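Local coordinates for cDNA FLJ56608, highly similar to Homo sapiens chloride channel, calcium activated, family member 1 (CLCA1), mRNA (Homo sapiens, PDB 6PYO), which may help to regulate calcium-activated chloride conductance and mucus secretion, the piece studied here being its calcium-binding von Willebrand factor A (VWA) domain, at residues E60-N65 and R70-K75; G5-C10 and Q38-G43; V49-A54 and L111-E116; R92-V97 and S107-L112. All blocks are in the same frame, centred on the assembly; numbering follows the deposited sequence.

Contact 1 of 4, residues E60-N65 and R70-K75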
# COMPACT_ATOMS: atom_id res chain seq x y z
N GLU A 60 10.28 -5.17 -5.16
CA GLU A 60 10.46 -4.08 -6.09
C GLU A 60 9.36 -4.14 -7.15
O GLU A 60 8.61 -5.11 -7.27
CB GLU A 60 11.84 -4.16 -6.74
CG GLU A 60 12.99 -4.24 -5.74
CD GLU A 60 13.41 -2.88 -5.21
OE1 GLU A 60 14.56 -2.77 -4.72
OE2 GLU A 60 12.59 -1.93 -5.26
N LEU A 61 9.29 -3.10 -7.95
CA LEU A 61 8.33 -3.10 -9.04
C LEU A 61 8.59 -4.31 -9.93
O LEU A 61 9.69 -4.49 -10.43
CB LEU A 61 8.43 -1.82 -9.84
CG LEU A 61 7.92 -0.54 -9.19
CD1 LEU A 61 8.01 0.55 -10.26
CD2 LEU A 61 6.50 -0.71 -8.66
N ILE A 62 7.58 -5.16 -10.08
CA ILE A 62 7.61 -6.16 -11.13
C ILE A 62 6.33 -6.04 -11.96
O ILE A 62 5.29 -5.55 -11.50
CB ILE A 62 7.79 -7.59 -10.57
CG1 ILE A 62 6.57 -8.04 -9.79
CG2 ILE A 62 9.00 -7.68 -9.66
CD1 ILE A 62 6.22 -9.52 -10.08
N GLN A 63 6.44 -6.43 -13.22
CA GLN A 63 5.36 -6.28 -14.16
C GLN A 63 4.48 -7.54 -14.13
O GLN A 63 4.97 -8.66 -13.99
CB GLN A 63 5.92 -6.03 -15.55
CG GLN A 63 4.94 -5.29 -16.45
CD GLN A 63 5.54 -5.06 -17.77
OE1 GLN A 63 6.51 -5.72 -18.13
NE2 GLN A 63 5.00 -4.10 -18.52
N ILE A 64 3.16 -7.34 -14.20
CA ILE A 64 2.20 -8.44 -14.21
C ILE A 64 1.99 -8.83 -15.66
O ILE A 64 1.33 -8.11 -16.41
CB ILE A 64 0.87 -8.05 -13.56
CG1 ILE A 64 1.07 -7.54 -12.13
CG2 ILE A 64 -0.10 -9.28 -13.60
CD1 ILE A 64 1.89 -8.43 -11.30
N ASN A 65 2.57 -9.97 -16.08
CA ASN A 65 2.37 -10.49 -17.42
C ASN A 65 1.93 -11.94 -17.43
O ASN A 65 1.57 -12.46 -18.48
CB ASN A 65 3.65 -10.37 -18.23
CG ASN A 65 3.99 -8.95 -18.52
OD1 ASN A 65 3.25 -8.24 -19.22
ND2 ASN A 65 5.12 -8.51 -17.99
N ARG A 70 1.58 -12.80 -10.47
CA ARG A 70 0.58 -12.58 -9.42
C ARG A 70 0.89 -13.44 -8.20
O ARG A 70 0.85 -12.96 -7.07
CB ARG A 70 -0.81 -12.90 -9.94
CG ARG A 70 -1.16 -12.17 -11.24
CD ARG A 70 -2.57 -12.51 -11.67
NE ARG A 70 -2.91 -11.80 -12.90
CZ ARG A 70 -3.38 -10.56 -12.89
NH1 ARG A 70 -3.55 -9.95 -11.72
NH2 ARG A 70 -3.66 -9.94 -14.03
N ASP A 71 1.15 -14.73 -8.44
CA ASP A 71 1.39 -15.69 -7.36
C ASP A 71 2.61 -15.32 -6.54
O ASP A 71 2.61 -15.45 -5.31
CB ASP A 71 1.61 -17.10 -7.93
CG ASP A 71 0.33 -17.88 -8.08
OD1 ASP A 71 -0.57 -17.68 -7.25
OD2 ASP A 71 0.24 -18.68 -9.04
N THR A 72 3.69 -14.94 -7.20
CA THR A 72 4.89 -14.60 -6.46
C THR A 72 4.67 -13.37 -5.59
O THR A 72 5.23 -13.28 -4.48
CB THR A 72 6.07 -14.38 -7.42
OG1 THR A 72 7.21 -13.98 -6.66
CG2 THR A 72 5.76 -13.28 -8.40
N LEU A 73 3.85 -12.42 -6.04
CA LEU A 73 3.54 -11.29 -5.16
C LEU A 73 2.63 -11.72 -4.02
O LEU A 73 2.82 -11.30 -2.87
CB LEU A 73 2.88 -10.16 -5.95
CG LEU A 73 3.85 -9.37 -6.81
CD1 LEU A 73 3.20 -8.61 -7.93
CD2 LEU A 73 4.61 -8.42 -5.91
N ALA A 74 1.64 -12.58 -4.32
CA ALA A 74 0.68 -12.97 -3.29
C ALA A 74 1.35 -13.77 -2.18
O ALA A 74 0.96 -13.66 -1.01
CB ALA A 74 -0.48 -13.75 -3.90
N LYS A 75 2.35 -14.59 -2.51
CA LYS A 75 3.05 -15.37 -1.49
C LYS A 75 3.81 -14.48 -0.50
O LYS A 75 4.20 -14.97 0.56
CB LYS A 75 4.00 -16.37 -2.18
CG LYS A 75 3.24 -17.59 -2.76
CD LYS A 75 4.08 -18.45 -3.71
CE LYS A 75 3.29 -19.67 -4.20
NZ LYS A 75 3.88 -20.33 -5.41

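Contact 2 of 4, residues G5-C10 and Q38-G43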
# COMPACT_ATOMS: atom_id res chain seq x y z
N GLY A 5 1.78 4.37 -20.50
CA GLY A 5 0.42 4.05 -20.12
C GLY A 5 0.22 2.78 -19.33
O GLY A 5 -0.90 2.23 -19.34
N GLN A 6 1.26 2.31 -18.65
CA GLN A 6 1.19 1.20 -17.71
C GLN A 6 1.01 1.71 -16.29
O GLN A 6 1.68 2.66 -15.86
CB GLN A 6 2.43 0.31 -17.80
CG GLN A 6 2.68 -0.17 -19.23
CD GLN A 6 4.16 -0.48 -19.48
OE1 GLN A 6 5.04 0.25 -19.00
NE2 GLN A 6 4.43 -1.51 -20.27
N ARG A 7 0.05 1.12 -15.61
CA ARG A 7 -0.23 1.43 -14.23
C ARG A 7 0.99 1.12 -13.37
O ARG A 7 1.65 0.12 -13.58
CB ARG A 7 -1.41 0.58 -13.75
CG ARG A 7 -1.86 0.85 -12.31
CD ARG A 7 -3.05 -0.03 -11.98
NE ARG A 7 -3.92 0.57 -10.98
CZ ARG A 7 -4.99 -0.02 -10.50
NH1 ARG A 7 -5.29 -1.25 -10.90
NH2 ARG A 7 -5.74 0.56 -9.59
N ILE A 8 1.25 1.98 -12.39
CA ILE A 8 2.24 1.75 -11.36
C ILE A 8 1.51 1.68 -10.03
O ILE A 8 0.80 2.62 -9.68
CB ILE A 8 3.31 2.86 -11.30
CG1 ILE A 8 4.06 2.95 -12.63
CG2 ILE A 8 4.19 2.59 -10.05
CD1 ILE A 8 4.81 4.25 -12.77
N VAL A 9 1.70 0.61 -9.27
CA VAL A 9 0.97 0.41 -8.03
C VAL A 9 1.92 -0.19 -7.03
O VAL A 9 2.69 -1.09 -7.36
CB VAL A 9 -0.24 -0.55 -8.21
CG1 VAL A 9 -1.17 -0.49 -6.99
CG2 VAL A 9 -1.03 -0.20 -9.40
N CYS A 10 1.89 0.33 -5.81
CA CYS A 10 2.63 -0.23 -4.70
C CYS A 10 1.64 -0.57 -3.60
O CYS A 10 0.93 0.31 -3.12
CB CYS A 10 3.72 0.72 -4.18
SG CYS A 10 4.92 -0.25 -3.20
N GLN A 38 -6.66 -11.14 -9.08
CA GLN A 38 -7.78 -10.92 -9.98
C GLN A 38 -7.88 -9.50 -10.51
O GLN A 38 -8.21 -9.30 -11.68
CB GLN A 38 -9.10 -11.30 -9.27
CG GLN A 38 -9.54 -12.73 -9.55
CD GLN A 38 -10.30 -13.36 -8.40
OE1 GLN A 38 -9.70 -13.84 -7.44
NE2 GLN A 38 -11.63 -13.37 -8.50
N THR A 39 -7.57 -8.50 -9.70
CA THR A 39 -7.91 -7.14 -10.07
C THR A 39 -6.83 -6.46 -10.92
O THR A 39 -7.17 -5.92 -11.98
CB THR A 39 -8.20 -6.33 -8.80
OG1 THR A 39 -9.13 -7.10 -8.03
CG2 THR A 39 -8.81 -4.93 -9.12
N VAL A 40 -5.56 -6.50 -10.51
CA VAL A 40 -4.57 -5.69 -11.21
C VAL A 40 -4.43 -6.25 -12.62
O VAL A 40 -4.52 -7.47 -12.83
CB VAL A 40 -3.25 -5.63 -10.41
CG1 VAL A 40 -2.49 -6.93 -10.47
CG2 VAL A 40 -2.37 -4.47 -10.91
N GLU A 41 -4.31 -5.36 -13.60
CA GLU A 41 -4.39 -5.70 -15.02
C GLU A 41 -3.01 -6.05 -15.59
O GLU A 41 -1.97 -5.56 -15.14
CB GLU A 41 -4.99 -4.55 -15.84
CG GLU A 41 -4.18 -3.18 -15.84
CD GLU A 41 -4.60 -2.15 -14.73
OE1 GLU A 41 -4.68 -2.50 -13.51
OE2 GLU A 41 -4.88 -0.97 -15.09
N LEU A 42 -3.04 -6.90 -16.62
CA LEU A 42 -1.86 -7.24 -17.41
C LEU A 42 -1.04 -6.00 -17.73
O LEU A 42 -1.58 -4.98 -18.18
CB LEU A 42 -2.34 -7.92 -18.70
CG LEU A 42 -1.39 -8.40 -19.80
CD1 LEU A 42 -0.68 -9.66 -19.27
CD2 LEU A 42 -2.15 -8.70 -21.08
N GLY A 43 0.26 -6.09 -17.53
CA GLY A 43 1.14 -5.03 -17.94
C GLY A 43 1.40 -3.98 -16.90
O GLY A 43 2.30 -3.14 -17.08

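Contact 3 of 4, residues V49-A54 and L111-E116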
# COMPACT_ATOMS: atom_id res chain seq x y z
N VAL A 49 5.30 -3.30 -0.23
CA VAL A 49 5.96 -2.87 0.99
C VAL A 49 5.09 -3.29 2.17
O VAL A 49 3.89 -3.04 2.15
CB VAL A 49 6.18 -1.35 1.00
CG1 VAL A 49 6.63 -0.85 2.36
CG2 VAL A 49 7.16 -0.98 -0.10
N THR A 50 5.68 -3.97 3.16
CA THR A 50 5.06 -4.12 4.47
C THR A 50 5.65 -3.10 5.44
O THR A 50 6.72 -2.53 5.23
CB THR A 50 5.24 -5.51 5.06
OG1 THR A 50 6.61 -5.86 4.95
CG2 THR A 50 4.37 -6.52 4.35
N PHE A 51 4.96 -2.88 6.53
CA PHE A 51 5.54 -1.93 7.46
C PHE A 51 5.04 -2.26 8.86
O PHE A 51 3.89 -2.69 9.02
CB PHE A 51 5.25 -0.47 7.10
CG PHE A 51 3.81 -0.10 7.25
CD1 PHE A 51 3.32 0.40 8.47
CD2 PHE A 51 2.94 -0.23 6.18
CE1 PHE A 51 1.99 0.74 8.60
CE2 PHE A 51 1.61 0.10 6.30
CZ PHE A 51 1.13 0.59 7.50
N ASP A 52 5.95 -2.11 9.81
CA ASP A 52 5.59 -1.95 11.25
C ASP A 52 6.05 -0.54 11.62
O ASP A 52 5.57 0.43 11.04
CB ASP A 52 6.16 -3.08 12.08
CG ASP A 52 7.54 -3.55 11.60
OD1 ASP A 52 8.50 -2.73 11.59
OD2 ASP A 52 7.66 -4.74 11.24
N SER A 53 6.98 -0.41 12.58
CA SER A 53 7.66 0.86 12.84
C SER A 53 8.63 1.24 11.72
O SER A 53 9.00 2.41 11.62
CB SER A 53 8.43 0.79 14.19
OG SER A 53 9.38 -0.27 14.22
N ALA A 54 9.00 0.29 10.87
CA ALA A 54 9.83 0.55 9.70
C ALA A 54 9.24 -0.20 8.50
O ALA A 54 8.42 -1.11 8.66
CB ALA A 54 11.29 0.11 9.96
N LEU A 111 -3.04 1.34 0.27
CA LEU A 111 -2.69 1.35 1.69
C LEU A 111 -3.70 0.53 2.47
O LEU A 111 -4.86 0.94 2.62
CB LEU A 111 -2.64 2.78 2.22
CG LEU A 111 -2.25 2.97 3.69
CD1 LEU A 111 -0.97 2.19 4.01
CD2 LEU A 111 -2.08 4.45 3.96
N LEU A 112 -3.29 -0.65 2.93
CA LEU A 112 -4.18 -1.53 3.67
C LEU A 112 -3.74 -1.43 5.15
O LEU A 112 -2.62 -1.83 5.51
CB LEU A 112 -4.13 -2.97 3.14
CG LEU A 112 -4.45 -3.16 1.63
CD1 LEU A 112 -4.45 -4.61 1.19
CD2 LEU A 112 -5.78 -2.57 1.26
N THR A 113 -4.60 -0.86 5.98
CA THR A 113 -4.18 -0.63 7.37
C THR A 113 -5.40 -0.51 8.26
O THR A 113 -6.50 -0.16 7.79
CB THR A 113 -3.35 0.66 7.49
OG1 THR A 113 -2.99 0.93 8.86
CG2 THR A 113 -4.19 1.85 6.99
N ASP A 114 -5.20 -0.74 9.58
CA ASP A 114 -6.25 -0.39 10.53
C ASP A 114 -6.27 1.11 10.82
O ASP A 114 -7.22 1.60 11.45
CB ASP A 114 -6.15 -1.19 11.85
CG ASP A 114 -4.85 -1.01 12.62
OD1 ASP A 114 -4.17 0.03 12.55
OD2 ASP A 114 -4.51 -1.96 13.33
N GLY A 115 -5.26 1.86 10.38
CA GLY A 115 -5.27 3.30 10.52
C GLY A 115 -4.98 3.84 11.90
O GLY A 115 -5.08 5.05 12.11
N GLU A 116 -4.56 3.00 12.84
CA GLU A 116 -4.30 3.41 14.22
C GLU A 116 -2.89 3.98 14.31
O GLU A 116 -1.96 3.36 14.83
CB GLU A 116 -4.52 2.23 15.15
CG GLU A 116 -5.96 1.82 15.13
CD GLU A 116 -6.25 0.54 15.86
OE1 GLU A 116 -5.30 -0.01 16.45
OE2 GLU A 116 -7.43 0.09 15.84

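Contact 4 of 4, residues R92-V97 and S107-L112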
# COMPACT_ATOMS: atom_id res chain seq x y z
N ARG A 92 6.86 6.38 2.41
CA ARG A 92 8.18 6.79 1.92
C ARG A 92 8.87 5.64 1.21
O ARG A 92 9.48 5.82 0.14
CB ARG A 92 9.05 7.30 3.09
CG ARG A 92 8.79 8.74 3.52
CD ARG A 92 9.27 9.02 4.96
NE ARG A 92 8.59 10.19 5.50
CZ ARG A 92 8.36 10.42 6.79
NH1 ARG A 92 8.77 9.56 7.71
NH2 ARG A 92 7.71 11.52 7.14
N SER A 93 8.82 4.44 1.80
CA SER A 93 9.42 3.28 1.14
C SER A 93 8.75 2.98 -0.21
O SER A 93 9.43 2.64 -1.18
CB SER A 93 9.35 2.08 2.07
OG SER A 93 9.82 0.93 1.43
N ALA A 94 7.43 3.09 -0.28
CA ALA A 94 6.75 2.91 -1.56
C ALA A 94 7.27 3.89 -2.61
O ALA A 94 7.54 3.52 -3.76
CB ALA A 94 5.24 3.04 -1.35
N PHE A 95 7.41 5.16 -2.22
CA PHE A 95 7.91 6.17 -3.15
C PHE A 95 9.31 5.82 -3.63
O PHE A 95 9.62 5.97 -4.82
CB PHE A 95 7.90 7.56 -2.51
CG PHE A 95 6.52 8.07 -2.17
CD1 PHE A 95 5.40 7.51 -2.73
CD2 PHE A 95 6.36 9.12 -1.26
CE1 PHE A 95 4.12 7.97 -2.40
CE2 PHE A 95 5.10 9.57 -0.93
CZ PHE A 95 3.97 9.00 -1.51
N THR A 96 10.17 5.36 -2.73
CA THR A 96 11.50 4.91 -3.14
C THR A 96 11.41 3.72 -4.10
O THR A 96 12.17 3.62 -5.07
CB THR A 96 12.32 4.52 -1.91
OG1 THR A 96 12.24 5.58 -0.95
CG2 THR A 96 13.77 4.28 -2.27
N VAL A 97 10.47 2.80 -3.83
CA VAL A 97 10.35 1.62 -4.68
C VAL A 97 9.97 2.07 -6.08
O VAL A 97 10.54 1.62 -7.08
CB VAL A 97 9.34 0.62 -4.08
CG1 VAL A 97 8.84 -0.35 -5.17
CG2 VAL A 97 9.96 -0.11 -2.86
N SER A 107 1.28 7.55 -10.15
CA SER A 107 1.36 6.22 -9.57
C SER A 107 0.34 6.07 -8.44
O SER A 107 -0.19 7.05 -7.92
CB SER A 107 2.78 5.93 -9.07
OG SER A 107 3.06 6.64 -7.88
N GLU A 108 0.03 4.83 -8.11
CA GLU A 108 -0.93 4.49 -7.08
C GLU A 108 -0.29 3.73 -5.91
O GLU A 108 0.58 2.88 -6.11
CB GLU A 108 -2.04 3.67 -7.68
CG GLU A 108 -2.88 4.42 -8.77
CD GLU A 108 -3.80 3.49 -9.52
OE1 GLU A 108 -4.88 3.14 -8.98
OE2 GLU A 108 -3.43 3.04 -10.64
N ILE A 109 -0.73 4.06 -4.69
CA ILE A 109 -0.48 3.28 -3.48
C ILE A 109 -1.81 2.67 -3.03
O ILE A 109 -2.85 3.35 -3.04
CB ILE A 109 0.13 4.17 -2.38
CG1 ILE A 109 1.64 4.34 -2.58
CG2 ILE A 109 -0.17 3.55 -1.03
CD1 ILE A 109 2.02 4.93 -3.87
N VAL A 110 -1.81 1.38 -2.74
CA VAL A 110 -2.94 0.73 -2.08
C VAL A 110 -2.49 0.53 -0.63
O VAL A 110 -1.65 -0.34 -0.34
CB VAL A 110 -3.33 -0.59 -2.76
CG1 VAL A 110 -4.49 -1.25 -2.02
CG2 VAL A 110 -3.74 -0.33 -4.25
N LEU A 111 -3.04 1.34 0.27
CA LEU A 111 -2.69 1.35 1.69
C LEU A 111 -3.70 0.53 2.47
O LEU A 111 -4.86 0.94 2.62
CB LEU A 111 -2.64 2.78 2.22
CG LEU A 111 -2.25 2.97 3.69
CD1 LEU A 111 -0.97 2.19 4.01
CD2 LEU A 111 -2.08 4.45 3.96
N LEU A 112 -3.29 -0.65 2.93
CA LEU A 112 -4.18 -1.53 3.67
C LEU A 112 -3.74 -1.43 5.15
O LEU A 112 -2.62 -1.83 5.51
CB LEU A 112 -4.13 -2.97 3.14
CG LEU A 112 -4.45 -3.16 1.63
CD1 LEU A 112 -4.45 -4.61 1.19
CD2 LEU A 112 -5.78 -2.57 1.26

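Contact 1 of 4, residues E60-N65 and R70-K75
Ile64 and Leu73 meet through their outermost carbons, with Ile64 CD1 3.6 Å from Leu73 CD1. Ile64 buries more surface here than any other residue, because its two branches serve different partners. While CD1 goes to the leucine, CG2, lying trans to the backbone N, is laid over the centre of the Arg70 guanidinium face, 3.6 Å from Arg70 CZ. The aliphatic chain of the arginine, extended from CG to NE, crosses the isoleucine at about a right angle and joins the apolar packing: Arg70 CG is 3.9 Å from Ile64 CG2. The flat head is kept in place by two backbone carbonyls elsewhere, NH1 bonding Leu36 O and NH2 bonding Val40 O. With an alanine here, those two carbonyls would probably lose their donors and Ile64 CG2 its flat cover. Ile62, two residues back and pointing to the same side, reaches Leu73 tip to tip, CD1 to CD1 at 3.8 Å, and its CD1 also lies 4.1 Å from Thr72 CG2. A forked leucine suits this place, since Leu73 also touches Val46 and Met48 of the adjoining strand. The contact thus lays helix 67-74 back over the strand it follows, strand 55-63, the antiparallel edge of the otherwise parallel sheet in the Rossmann-like VWA fold.

Contact 2 of 4, residues G5-C10 and Q38-G43
Arg7 and Glu41 form a close-packed part of this contact. Arg7 NH1 gives Glu41 OE1 a somewhat bent hydrogen bond of 3.0 Å (143° at the hydrogen) within a salt bridge. It uses the syn lone pair of OE1, yet the acceptor is tilted out of the guanidinium plane and the two flat groups are turned 58° apart, so this is a single-bond grip and not a flat two-bond pairing. Glu41 reaches it by bending at chi2 (-92°), which also brings OE1 within 3.3 Å of Arg7 CD. Equally close, Gly43 O rests 3.5 Å from Gln6 CB, a van der Waals touch on an aliphatic carbon; this oxygen takes its hydrogen bond from Gln63 NE2, while Gln6 OE1 turns to Thr2 and Trp45. Gly43 has a positive phi, at which a CB would press on the preceding carbonyl oxygen. The segments frame the crossover of a beta-alpha-beta unit: Arg7 leads into strand 8-14, and Glu41 follows helix 24-39 on the way to the parallel neighbour, strand 45-51. Arg7 NE forms a second salt bridge, to Glu108, and a leucine in its place would probably leave both carboxylates without their charged mate. The packing is looser where Val40 CG2 stands 4.3 Å from Arg7 NH1, approaching obliquely, and on the solvent side, where the glutamate lies at the exposed surface.

Contact 3 of 4, residues V49-A54 and L111-E116
Phe51 and Thr113 lie at matching levels on two parallel strands that are not neighbours, their CA atoms 9.8 Å apart, because strand 8-14 runs between them. The Phe51 side chain spans most of the space, met by Leu111 and Thr113. Its CG takes the position between backbone N and carbonyl carbon (chi1 68°), and from there the ring extends across Val12 and Asp14 of the intervening strand. Phe51 CE2 comes to 4.0 Å from Leu111 CD1, with the two side chains crossing at about a right angle. A long, flat group suits a gap one strand wide, and the branched leucine fits beside it while also touching Ile87, Leu147 and Leu150 of the covering helices. Farther on, the ring presents an edge to Thr113: Phe51 CZ is 4.4 Å from Thr113 OG1, a loose approach. That hydroxyl is already engaged, accepting from Gly115 N at 2.9 Å in an ST turn and bonding Asp14 OD2. Just beyond, Asp114 OD1 accepts from Glu116 N at 3.0 Å, an Asx turn, while its other oxygen meets Ser18 OG and Arg24. Where the chain leaves strand 45-51 for the antiparallel strand 55-63, Asp52 makes a further Asx turn, OD1 to Ala54 N at 3.1 Å. The Thr113 and Asp114 turns stand at the C-terminal end of their strand, near the calcium held by Ser16, Ser18 and Thr85: the arrangement is that of the metal-ion-dependent adhesion site (MIDAS) of VWA domains, with Thr113 and Asp114 placed next to its ligand-bearing loop.

Contact 4 of 4, residues R92-V97 and S107-L112
Ala94 and Phe95 bring one side of helix 87-99 down on Ile109, and the residues of segment 92-97 divide according to which way the helix turns them. Arg92, facing solvent, pairs with Glu126 in a salt bridge; its carbonyl oxygen receives both Thr96 N and, at 3.0 Å from Arg92 O, the hydroxyl Thr96 OG1. Ser93 looks instead to Ala55 and Val57 of strand 55-63. Ala94 then points at the sheet, and its lone methyl lets the helix come close: Ala94 CB is 4.0 Å from Ile109 CG1, and the CA atoms of the pair are only 7.5 Å apart. Phe95 leaves the helix off to the side, but its ring swings back so that an edge meets the isoleucine, Phe95 CE1 lying 4.0 Å from Ile109 CD1. Ile109 can serve both because CG1, trans to its carbonyl carbon (chi1 -81°), lies under the alanine while chi2 of 58° turns CD1 on to the ring. Thr96 is exposed, its hydroxyl spent on the helix backbone, and Val97 packs on Val57 and Glu60. The helix therefore rests across several strands: Ala94 also touches Cys10 and Val12 of strand 8-14, Leu91 and Ile98 flank Ile109 on strand 108-113, and Phe95 reaches Ala132 in the loop before strand 133-138.

From the N terminus, contact 2 closes first, bringing the end of helix 24-39 back beside the start of strand 8-14. The chain then enters the long loop closed by contact 3, which joins strands 45-51 and 108-113 at the metal end of the sheet, on the opposite side of the chain's centre from contact 2. Nested within that loop, contact 1 folds helix 67-74 against its own edge strand. Contact 4 opens later in the same loop and ends on the strand it shares with contact 3 through Leu111 and Leu112. Backbone pairing joins contacts 1 and 2 through Ile64 and Gly43, contacts 2 and 4 through Ile8 and Glu108.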